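Side-chain contacts in alpha-14 giardin (Giardia lamblia, PDB 3CHJ), which binds calcium ions and phospholipid as a member of the annexin family and may link the membrane to the underlying axoneme: residues Ala146-Ala151 with Glu230-Leu235; Val170-Ala175 with Lys206-Lys211; Lys174-Lys179 with Ser187-Ile192; Arg191-Tyr196 with Lys234-Phe239. One frame throughout, in Å; residues are numbered along the deposited sequence.

Contact 1 of 4, residues Ala146-Ala151 with Glu230-Leu235; sequences AKLINA and EYAFKL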
# COMPACT_ATOMS: atom_id res chain seq x y z
N ALA A 146 7.45 14.62 1.54
CA ALA A 146 8.14 14.64 0.24
C ALA A 146 9.59 14.27 0.42
O ALA A 146 10.10 13.45 -0.34
CB ALA A 146 7.96 16.04 -0.45
N LYS A 147 10.25 14.83 1.44
CA LYS A 147 11.64 14.45 1.71
C LYS A 147 11.71 12.94 1.98
O LYS A 147 12.63 12.25 1.53
CB LYS A 147 12.20 15.20 2.92
CG LYS A 147 12.32 16.69 2.71
CD LYS A 147 12.93 17.37 3.93
CE LYS A 147 13.02 18.87 3.77
NZ LYS A 147 14.00 19.27 2.73
N LEU A 148 10.71 12.42 2.70
CA LEU A 148 10.69 11.02 3.07
C LEU A 148 10.53 10.13 1.83
O LEU A 148 11.33 9.20 1.64
CB LEU A 148 9.60 10.73 4.12
CG LEU A 148 9.47 9.27 4.53
CD1 LEU A 148 10.76 8.76 5.18
CD2 LEU A 148 8.30 9.12 5.45
N ILE A 149 9.51 10.38 1.01
CA ILE A 149 9.33 9.52 -0.17
C ILE A 149 10.46 9.69 -1.20
O ILE A 149 10.80 8.72 -1.87
CB ILE A 149 7.94 9.61 -0.83
CG1 ILE A 149 7.73 10.99 -1.49
CG2 ILE A 149 6.86 9.25 0.19
CD1 ILE A 149 6.41 11.07 -2.32
N ASN A 150 11.03 10.89 -1.32
CA ASN A 150 12.19 11.06 -2.21
C ASN A 150 13.38 10.23 -1.72
O ASN A 150 14.10 9.60 -2.53
CB ASN A 150 12.61 12.53 -2.29
CG ASN A 150 11.65 13.38 -3.09
OD1 ASN A 150 10.96 12.88 -4.01
ND2 ASN A 150 11.60 14.65 -2.77
N ALA A 151 13.60 10.22 -0.40
CA ALA A 151 14.71 9.44 0.15
C ALA A 151 14.50 7.95 -0.10
O ALA A 151 15.43 7.19 -0.40
CB ALA A 151 14.87 9.72 1.62
N GLU A 230 2.05 13.66 8.85
CA GLU A 230 1.67 12.74 9.91
C GLU A 230 1.25 11.37 9.38
O GLU A 230 1.68 10.35 9.90
CB GLU A 230 0.57 13.35 10.77
CG GLU A 230 0.21 12.51 11.96
CD GLU A 230 -0.90 13.10 12.79
OE1 GLU A 230 -1.43 14.17 12.40
OE2 GLU A 230 -1.25 12.49 13.82
N TYR A 231 0.45 11.35 8.33
CA TYR A 231 0.04 10.09 7.72
C TYR A 231 1.28 9.33 7.22
O TYR A 231 1.43 8.12 7.48
CB TYR A 231 -0.92 10.37 6.56
CG TYR A 231 -1.29 9.11 5.84
CD1 TYR A 231 -2.27 8.25 6.34
CD2 TYR A 231 -0.65 8.77 4.66
CE1 TYR A 231 -2.59 7.06 5.66
CE2 TYR A 231 -0.95 7.58 3.98
CZ TYR A 231 -1.94 6.74 4.49
OH TYR A 231 -2.26 5.56 3.83
N ALA A 232 2.17 10.04 6.52
CA ALA A 232 3.35 9.42 5.92
C ALA A 232 4.26 8.80 6.98
O ALA A 232 4.67 7.66 6.83
CB ALA A 232 4.11 10.41 5.08
N PHE A 233 4.57 9.54 8.04
CA PHE A 233 5.47 8.98 9.07
C PHE A 233 4.81 7.89 9.90
O PHE A 233 5.49 6.93 10.32
CB PHE A 233 6.09 10.09 9.92
CG PHE A 233 7.24 10.77 9.24
CD1 PHE A 233 8.56 10.37 9.52
CD2 PHE A 233 7.02 11.78 8.31
CE1 PHE A 233 9.66 10.98 8.87
CE2 PHE A 233 8.11 12.39 7.66
CZ PHE A 233 9.42 12.01 7.96
N LYS A 234 3.51 8.01 10.13
CA LYS A 234 2.79 6.90 10.79
C LYS A 234 2.80 5.66 9.89
O LYS A 234 3.04 4.54 10.37
CB LYS A 234 1.34 7.29 11.07
CG LYS A 234 1.13 8.23 12.23
CD LYS A 234 -0.35 8.57 12.35
CE LYS A 234 -0.60 9.24 13.67
NZ LYS A 234 -2.05 9.51 13.89
N LEU A 235 2.57 5.85 8.59
CA LEU A 235 2.52 4.73 7.65
C LEU A 235 3.90 4.05 7.57
O LEU A 235 3.96 2.82 7.63
CB LEU A 235 2.04 5.21 6.28
CG LEU A 235 1.92 4.08 5.26
CD1 LEU A 235 0.87 3.07 5.68
CD2 LEU A 235 1.62 4.65 3.86
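L148 sets one methyl on the ring of F233, and this CH-pi contact is the heart of the meeting between the two helices. CD2 lies 3.9 Å from the centroid of the F233 ring and 7° off the ring normal, so the methyl stands almost exactly over the middle of the face. The ring atoms around it are nearly equidistant, with CE2 of F233 4.0 Å from CD2 of L148. CB of L148 adds a second touch at the rim of the same ring, 4.1 Å from CZ of F233. The leucine reaches across because CG is anti to its backbone N (chi1 177°), while CG of F233 is anti to its carbonyl carbon, which brings the ring toward L148.

Ordinary apolar packing fills the rest. The same CD2 of L148 rests 4.4 Å from CB of A232, a small residue that lets the methyl settle close to the helix backbone, where it lies 4.1 Å from O of A232.

The one charged pair belongs to the outer side of residues 230-235: NZ of K234 bridges to OE2 of E230 over 3.1 Å, one helical turn away, arriving from above the carboxylate plane.

All three touching residues are buried. F233 also stacks on F225 and meets F193 edge-to-face, which makes its ring a junction between several helices of this annexin core. Helix 131-139 packs on I149 and N150, helix 186-195 on K147 and A151, and helices 217-224 and 243-254 flank residues 230-235, so the contact joins helix 144-154 to helix 227-241 inside an all-helical bundle.

Contact 2 of 4, residues Val170-Ala175 with Lys206-Lys211; sequences VLVRKA and KMYSAK. With CA (calcium ion), chain B.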
# COMPACT_ATOMS: atom_id res chain seq x y z
N VAL A 170 18.57 9.08 21.01
CA VAL A 170 18.70 10.35 21.68
C VAL A 170 18.25 11.50 20.77
O VAL A 170 17.53 12.41 21.18
CB VAL A 170 20.15 10.54 22.19
CG1 VAL A 170 20.36 11.94 22.70
CG2 VAL A 170 20.44 9.51 23.29
N LEU A 171 18.67 11.42 19.51
CA LEU A 171 18.32 12.44 18.52
C LEU A 171 16.82 12.51 18.21
O LEU A 171 16.24 13.60 18.14
CB LEU A 171 19.13 12.21 17.23
CG LEU A 171 20.63 12.53 17.38
CD1 LEU A 171 21.38 11.98 16.19
CD2 LEU A 171 20.85 14.02 17.54
N VAL A 172 16.19 11.34 18.06
CA VAL A 172 14.76 11.34 17.77
C VAL A 172 13.90 11.77 18.98
O VAL A 172 12.89 12.45 18.82
CB VAL A 172 14.25 10.04 17.11
CG1 VAL A 172 13.98 8.90 18.11
CG2 VAL A 172 13.00 10.37 16.27
N ARG A 173 14.34 11.40 20.18
CA ARG A 173 13.71 11.92 21.39
C ARG A 173 13.78 13.44 21.45
O ARG A 173 12.79 14.10 21.76
CB ARG A 173 14.30 11.29 22.65
CG ARG A 173 13.75 11.88 23.93
CD ARG A 173 12.28 11.50 24.14
NE ARG A 173 11.86 11.74 25.53
CZ ARG A 173 10.75 11.24 26.07
NH1 ARG A 173 9.92 10.49 25.36
NH2 ARG A 173 10.46 11.49 27.34
N LYS A 174 14.96 13.99 21.17
CA LYS A 174 15.13 15.44 21.12
C LYS A 174 14.14 16.08 20.14
O LYS A 174 13.46 17.05 20.46
CB LYS A 174 16.59 15.79 20.76
CG LYS A 174 16.95 17.26 20.79
CD LYS A 174 16.68 17.95 19.45
CE LYS A 174 16.75 19.46 19.56
NZ LYS A 174 16.53 20.14 18.24
N ALA A 175 14.04 15.49 18.96
CA ALA A 175 13.12 15.97 17.93
C ALA A 175 11.66 15.90 18.39
O ALA A 175 10.88 16.82 18.15
CB ALA A 175 13.34 15.18 16.64
N LYS A 206 11.39 -0.52 20.19
CA LYS A 206 11.41 -1.15 21.52
C LYS A 206 12.37 -0.44 22.48
O LYS A 206 12.06 -0.27 23.66
CB LYS A 206 11.74 -2.64 21.41
CG LYS A 206 10.73 -3.44 20.62
CD LYS A 206 11.19 -4.88 20.41
CE LYS A 206 10.26 -5.63 19.47
NZ LYS A 206 8.98 -5.95 20.13
N MET A 207 13.52 -0.02 21.95
CA MET A 207 14.48 0.78 22.73
C MET A 207 13.90 2.08 23.25
O MET A 207 14.24 2.52 24.34
CB MET A 207 15.74 1.08 21.90
CG MET A 207 16.60 -0.15 21.63
SD MET A 207 17.90 0.18 20.43
CE MET A 207 18.86 1.50 21.18
N TYR A 208 13.04 2.72 22.45
CA TYR A 208 12.44 3.98 22.82
C TYR A 208 11.53 3.77 24.03
O TYR A 208 11.63 4.48 25.02
CB TYR A 208 11.68 4.56 21.59
CG TYR A 208 11.13 5.94 21.83
CD1 TYR A 208 11.83 7.08 21.42
CD2 TYR A 208 9.90 6.13 22.46
CE1 TYR A 208 11.32 8.37 21.63
CE2 TYR A 208 9.38 7.38 22.67
CZ TYR A 208 10.10 8.52 22.27
OH TYR A 208 9.58 9.77 22.48
N SER A 209 10.67 2.76 23.94
CA SER A 209 9.81 2.40 25.07
C SER A 209 10.65 2.03 26.30
O SER A 209 10.32 2.40 27.42
CB SER A 209 8.88 1.25 24.68
OG SER A 209 7.87 1.08 25.67
N ALA A 210 11.75 1.31 26.07
CA ALA A 210 12.62 0.83 27.15
C ALA A 210 13.29 1.98 27.88
O ALA A 210 13.39 1.98 29.11
CB ALA A 210 13.64 -0.13 26.61
N LYS A 211 13.74 2.98 27.11
CA LYS A 211 14.52 4.09 27.65
C LYS A 211 13.66 5.21 28.25
O LYS A 211 14.07 5.84 29.22
CB LYS A 211 15.46 4.65 26.58
CG LYS A 211 16.45 5.70 27.11
CD LYS A 211 17.36 6.21 26.00
CE LYS A 211 18.32 7.28 26.50
NZ LYS A 211 19.37 6.69 27.39
CA CA B . 10.48 18.69 16.96
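NH1 of R173 is held by two groups: it donates to OH of Y208 over 3.0 Å and forms a salt bridge with D215, the stronger polar partner. The phenol oxygen sits at the edge of the guanidinium, only 7° out of its plane, and the N-H...O angle of 153° leaves the bond moderately bent. The two flat groups are not stacked: their planes are well tilted from one another, and the side chains cross at about a right angle. CD of R173 also comes within 3.6 Å of OH of Y208, so the hydroxyl is touched by both the CD methylene and the guanidinium NH1. A bend at chi2 brings NH1 to the hydroxyl. NE of R173 pairs with E177, and Y212 completes the surroundings through a cation-pi contact with R173. With Y208, D215 and E177 as polar partners, the guanidinium is probably restricted in rotation.

In the annexin fold this pairing ties helix 162-177 to helix 198-211; the axes of the two short segments approach to 11.3 Å, with a crossing angle of -71°. The first of these helices carries a calcium site at its C-terminal end, where O of A175 binds the ion at 2.3 Å, with T178, G180, E185 and E224 supplying other ligands.

Apolar contacts flank the polar one. CG1 of V172 lies 4.3 Å from CD1 of Y208, approaching the ring obliquely. Nearer the surface, CG2 of V170 meets CE of K211 at 4.4 Å, a loose touch by the last methylene of the lysine chain.

Contact 3 of 4, residues Lys174-Lys179 with Ser187-Ile192; sequences KAIETK and STWIRI. With CA (calcium ion), chain B.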
# COMPACT_ATOMS: atom_id res chain seq x y z
N LYS A 174 14.96 13.99 21.17
CA LYS A 174 15.13 15.44 21.12
C LYS A 174 14.14 16.08 20.14
O LYS A 174 13.46 17.05 20.46
CB LYS A 174 16.59 15.79 20.76
CG LYS A 174 16.95 17.26 20.79
CD LYS A 174 16.68 17.95 19.45
CE LYS A 174 16.75 19.46 19.56
NZ LYS A 174 16.53 20.14 18.24
N ALA A 175 14.04 15.49 18.96
CA ALA A 175 13.12 15.97 17.93
C ALA A 175 11.66 15.90 18.39
O ALA A 175 10.88 16.82 18.15
CB ALA A 175 13.34 15.18 16.64
N ILE A 176 11.30 14.80 19.04
CA ILE A 176 9.94 14.62 19.53
C ILE A 176 9.58 15.66 20.61
O ILE A 176 8.44 16.12 20.70
CB ILE A 176 9.76 13.18 20.03
CG1 ILE A 176 9.67 12.23 18.81
CG2 ILE A 176 8.53 13.05 20.95
CD1 ILE A 176 9.79 10.74 19.15
N GLU A 177 10.58 16.03 21.41
CA GLU A 177 10.34 16.95 22.52
C GLU A 177 10.07 18.38 22.10
O GLU A 177 9.35 19.09 22.80
CB GLU A 177 11.47 16.88 23.55
CG GLU A 177 11.40 15.63 24.39
CD GLU A 177 12.37 15.63 25.57
OE1 GLU A 177 12.71 16.72 26.07
OE2 GLU A 177 12.77 14.54 25.99
N THR A 178 10.63 18.79 20.96
CA THR A 178 10.47 20.17 20.48
C THR A 178 9.25 20.33 19.57
O THR A 178 9.00 19.49 18.68
CB THR A 178 11.70 20.64 19.69
OG1 THR A 178 11.87 19.80 18.54
CG2 THR A 178 12.96 20.60 20.55
N LYS A 179 8.50 21.41 19.77
CA LYS A 179 7.35 21.73 18.93
C LYS A 179 7.80 22.07 17.52
O LYS A 179 8.62 22.97 17.31
CB LYS A 179 6.55 22.88 19.54
CG LYS A 179 5.22 23.15 18.86
CD LYS A 179 4.59 24.43 19.40
CE LYS A 179 4.02 24.20 20.81
NZ LYS A 179 3.42 25.44 21.39
N SER A 187 17.18 15.88 9.28
CA SER A 187 18.05 14.75 9.00
C SER A 187 17.77 13.53 9.87
O SER A 187 17.83 12.41 9.39
CB SER A 187 19.52 15.18 9.09
OG SER A 187 19.86 15.55 10.40
N THR A 188 17.47 13.73 11.16
CA THR A 188 17.16 12.61 12.06
C THR A 188 15.93 11.83 11.58
O THR A 188 15.93 10.60 11.48
CB THR A 188 16.90 13.15 13.47
OG1 THR A 188 18.07 13.87 13.92
CG2 THR A 188 16.57 12.03 14.44
N TRP A 189 14.87 12.58 11.29
CA TRP A 189 13.63 11.93 10.89
C TRP A 189 13.79 11.16 9.58
O TRP A 189 13.28 10.05 9.43
CB TRP A 189 12.53 12.96 10.74
CG TRP A 189 11.94 13.48 12.03
CD1 TRP A 189 12.02 14.75 12.51
CD2 TRP A 189 11.15 12.74 12.98
NE1 TRP A 189 11.31 14.87 13.69
CE2 TRP A 189 10.80 13.63 14.02
CE3 TRP A 189 10.71 11.40 13.06
CZ2 TRP A 189 10.01 13.24 15.12
CZ3 TRP A 189 9.94 11.00 14.15
CH2 TRP A 189 9.61 11.92 15.18
N ILE A 190 14.48 11.77 8.62
CA ILE A 190 14.65 11.13 7.32
C ILE A 190 15.58 9.92 7.40
O ILE A 190 15.28 8.88 6.85
CB ILE A 190 15.10 12.14 6.23
CG1 ILE A 190 14.10 13.30 6.12
CG2 ILE A 190 15.30 11.45 4.88
CD1 ILE A 190 12.66 12.89 5.76
N ARG A 191 16.69 10.07 8.12
CA ARG A 191 17.62 8.96 8.24
C ARG A 191 16.93 7.73 8.84
O ARG A 191 17.03 6.62 8.31
CB ARG A 191 18.84 9.38 9.07
CG ARG A 191 19.83 8.24 9.26
CD ARG A 191 21.13 8.67 9.95
NE ARG A 191 20.93 9.15 11.32
CZ ARG A 191 20.88 10.43 11.67
NH1 ARG A 191 21.01 11.37 10.75
NH2 ARG A 191 20.69 10.77 12.94
N ILE A 192 16.18 7.93 9.93
CA ILE A 192 15.56 6.79 10.58
C ILE A 192 14.46 6.20 9.69
O ILE A 192 14.46 4.99 9.40
CB ILE A 192 14.98 7.18 11.94
CG1 ILE A 192 16.13 7.59 12.90
CG2 ILE A 192 14.20 6.02 12.53
CD1 ILE A 192 15.66 8.30 14.16
CA CA B . 10.48 18.69 16.96
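The indole of W189 packs against A175 and I176 on the last turn of helix 162-177, and the segments meet by van der Waals packing, without a hydrogen bond between them. CB of A175 lies 3.6 Å from NE1 of W189, at the five-membered end of the indole. At the far end of the six-membered ring, CG1 of I176 comes equally near, 3.6 Å from CH2 of W189, and CD1 of I176 follows at 4.1 Å from the same CH2. The isoleucine and the indole cross at about a right angle. Tryptophan reaches its two neighbours with CG anti to its carbonyl carbon (chi1 -76°), which carries the long ring system away from helix 186-195 toward the helix end opposite. The polar partner of its NE1 is E224, itself a calcium ligand, so the indole probably steadies that carboxylate as a second-shell residue.

Metal coordination lies next to this packing: A175, whose CB meets the indole, also binds calcium through its O. As in annexins, carbonyls from the end of a helix and the loop after it share the ion with carboxylates farther along the chain, E185 and the more distant E224. T178, where the chain leaves the helix, grips calcium twice: O at 2.4 Å and OG1 at 2.4 Å from the ion. OG1 points between its own backbone N and carbonyl carbon (chi1 61°), which lets the hydroxyl and the carbonyl reach the same metal. G180 supplies a further carbonyl.

NZ of K174 bridges to D184 and E185, linking the helix to residues just before helix 186-195.

Contact 4 of 4, residues Arg191-Tyr196 with Lys234-Phe239; sequences RIFATY and KLAHDF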
# COMPACT_ATOMS: atom_id res chain seq x y z
N ARG A 191 16.69 10.07 8.12
CA ARG A 191 17.62 8.96 8.24
C ARG A 191 16.93 7.73 8.84
O ARG A 191 17.03 6.62 8.31
CB ARG A 191 18.84 9.38 9.07
CG ARG A 191 19.83 8.24 9.26
CD ARG A 191 21.13 8.67 9.95
NE ARG A 191 20.93 9.15 11.32
CZ ARG A 191 20.88 10.43 11.67
NH1 ARG A 191 21.01 11.37 10.75
NH2 ARG A 191 20.69 10.77 12.94
N ILE A 192 16.18 7.93 9.93
CA ILE A 192 15.56 6.79 10.58
C ILE A 192 14.46 6.20 9.69
O ILE A 192 14.46 4.99 9.40
CB ILE A 192 14.98 7.18 11.94
CG1 ILE A 192 16.13 7.59 12.90
CG2 ILE A 192 14.20 6.02 12.53
CD1 ILE A 192 15.66 8.30 14.16
N PHE A 193 13.54 7.04 9.26
CA PHE A 193 12.36 6.49 8.60
C PHE A 193 12.59 6.08 7.16
O PHE A 193 11.90 5.17 6.65
CB PHE A 193 11.17 7.45 8.74
CG PHE A 193 10.55 7.43 10.11
CD1 PHE A 193 11.19 8.05 11.20
CD2 PHE A 193 9.34 6.77 10.33
CE1 PHE A 193 10.62 7.99 12.48
CE2 PHE A 193 8.77 6.72 11.61
CZ PHE A 193 9.39 7.33 12.66
N ALA A 194 13.59 6.69 6.50
CA ALA A 194 13.88 6.31 5.11
C ALA A 194 14.95 5.24 4.96
O ALA A 194 14.93 4.51 3.95
CB ALA A 194 14.28 7.53 4.29
N THR A 195 15.89 5.15 5.91
CA THR A 195 17.07 4.30 5.72
C THR A 195 17.24 3.14 6.71
O THR A 195 18.11 2.27 6.51
CB THR A 195 18.41 5.10 5.61
OG1 THR A 195 18.90 5.45 6.91
CG2 THR A 195 18.24 6.37 4.77
N TYR A 196 16.44 3.10 7.77
CA TYR A 196 16.53 1.94 8.68
C TYR A 196 15.96 0.68 8.04
O TYR A 196 14.97 0.72 7.29
CB TYR A 196 15.79 2.19 10.00
CG TYR A 196 16.63 2.79 11.10
CD1 TYR A 196 17.53 3.82 10.85
CD2 TYR A 196 16.49 2.33 12.43
CE1 TYR A 196 18.29 4.38 11.90
CE2 TYR A 196 17.24 2.88 13.44
CZ TYR A 196 18.14 3.89 13.17
OH TYR A 196 18.86 4.42 14.21
N LYS A 234 3.51 8.01 10.13
CA LYS A 234 2.79 6.90 10.79
C LYS A 234 2.80 5.66 9.89
O LYS A 234 3.04 4.54 10.37
CB LYS A 234 1.34 7.29 11.07
CG LYS A 234 1.13 8.23 12.23
CD LYS A 234 -0.35 8.57 12.35
CE LYS A 234 -0.60 9.24 13.67
NZ LYS A 234 -2.05 9.51 13.89
N LEU A 235 2.57 5.85 8.59
CA LEU A 235 2.52 4.73 7.65
C LEU A 235 3.90 4.05 7.57
O LEU A 235 3.96 2.82 7.63
CB LEU A 235 2.04 5.21 6.28
CG LEU A 235 1.92 4.08 5.26
CD1 LEU A 235 0.87 3.07 5.68
CD2 LEU A 235 1.62 4.65 3.86
N ALA A 236 4.97 4.84 7.49
CA ALA A 236 6.34 4.31 7.45
C ALA A 236 6.63 3.58 8.76
O ALA A 236 7.19 2.47 8.74
CB ALA A 236 7.36 5.42 7.24
N HIS A 237 6.26 4.18 9.88
CA HIS A 237 6.40 3.49 11.17
C HIS A 237 5.76 2.11 11.14
O HIS A 237 6.40 1.10 11.46
CB HIS A 237 5.78 4.30 12.33
CG HIS A 237 5.78 3.54 13.62
ND1 HIS A 237 4.85 2.56 13.90
CD2 HIS A 237 6.62 3.59 14.68
CE1 HIS A 237 5.12 2.03 15.08
NE2 HIS A 237 6.18 2.65 15.58
N ASP A 238 4.50 2.06 10.75
CA ASP A 238 3.73 0.83 10.79
C ASP A 238 4.27 -0.19 9.78
O ASP A 238 4.33 -1.39 10.09
CB ASP A 238 2.27 1.16 10.52
CG ASP A 238 1.61 1.88 11.68
OD1 ASP A 238 2.26 2.10 12.74
OD2 ASP A 238 0.42 2.23 11.55
N PHE A 239 4.64 0.27 8.59
CA PHE A 239 5.17 -0.66 7.60
C PHE A 239 6.45 -1.33 8.08
O PHE A 239 6.61 -2.54 7.95
CB PHE A 239 5.41 0.02 6.24
CG PHE A 239 6.15 -0.86 5.27
CD1 PHE A 239 5.51 -1.96 4.70
CD2 PHE A 239 7.48 -0.60 4.94
CE1 PHE A 239 6.20 -2.81 3.79
CE2 PHE A 239 8.17 -1.43 4.03
CZ PHE A 239 7.51 -2.53 3.46
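F193 turns the edge of its ring, not a face, toward helix 227-241. CB of A236 lies close to the ring plane, 3.9 Å from CD2 of F193, and CB of H237 sits 3.9 Å from CE2 of F193, so two adjacent edge carbons meet two consecutive residues. The backbone N of H237 is also in the plane of the ring, 4.0 Å from CD2 of F193. CG of F193, anti to its carbonyl carbon (chi1 -76°), lies beside the backbone N, which brings the CD2-CE2 edge to A236 and H237. F193 and H237 cross at a slant, the ring meeting the histidine at its CB and not at the imidazole.

A236 has only a methyl to offer, and the helices come close here: the CA atoms of F193 and A236 are the nearest across the segments, 6.5 Å apart. Such small-residue packing joins helix 186-195 to helix 227-241 within the buried helical bundle of an annexin, the side chain of F193 being about 12 Å from the bound calcium ion.

The imidazole of H237 is turned to polar partners instead. ND1 of H237 donates to OD1 of D238 over 2.9 Å, the acceptor lying near the ring plane and the donor arriving on the anti side of the carboxylate; NE2 bonds to H205. OD1 of D238 also forms a salt bridge with R218, so two groups grip that oxygen. At the C-terminal end of helix 186-195, O of R191 accepts from both the backbone N of T195 and its OG1, the latter at 2.6 Å.

From the N terminus, helix 144-154 comes first, and contact 1 closes the longest loop, bringing residues 146-151 to 230-235; contacts 2 and 3 are nested inside it. Both of these start on helix 162-177 beside the calcium site: contact 3 closes a short loop to helix 186-195, and contact 2 a longer one to helix 198-211. Contact 4 begins on residues 191-196, where contact 3 ends, and returns on helix 227-241 beside contact 1, sharing K234 and L235 with it. Its loop crosses that of contact 2. Helices 186-195 and 227-241 thus connect the calcium-bearing helix end to helix 144-154.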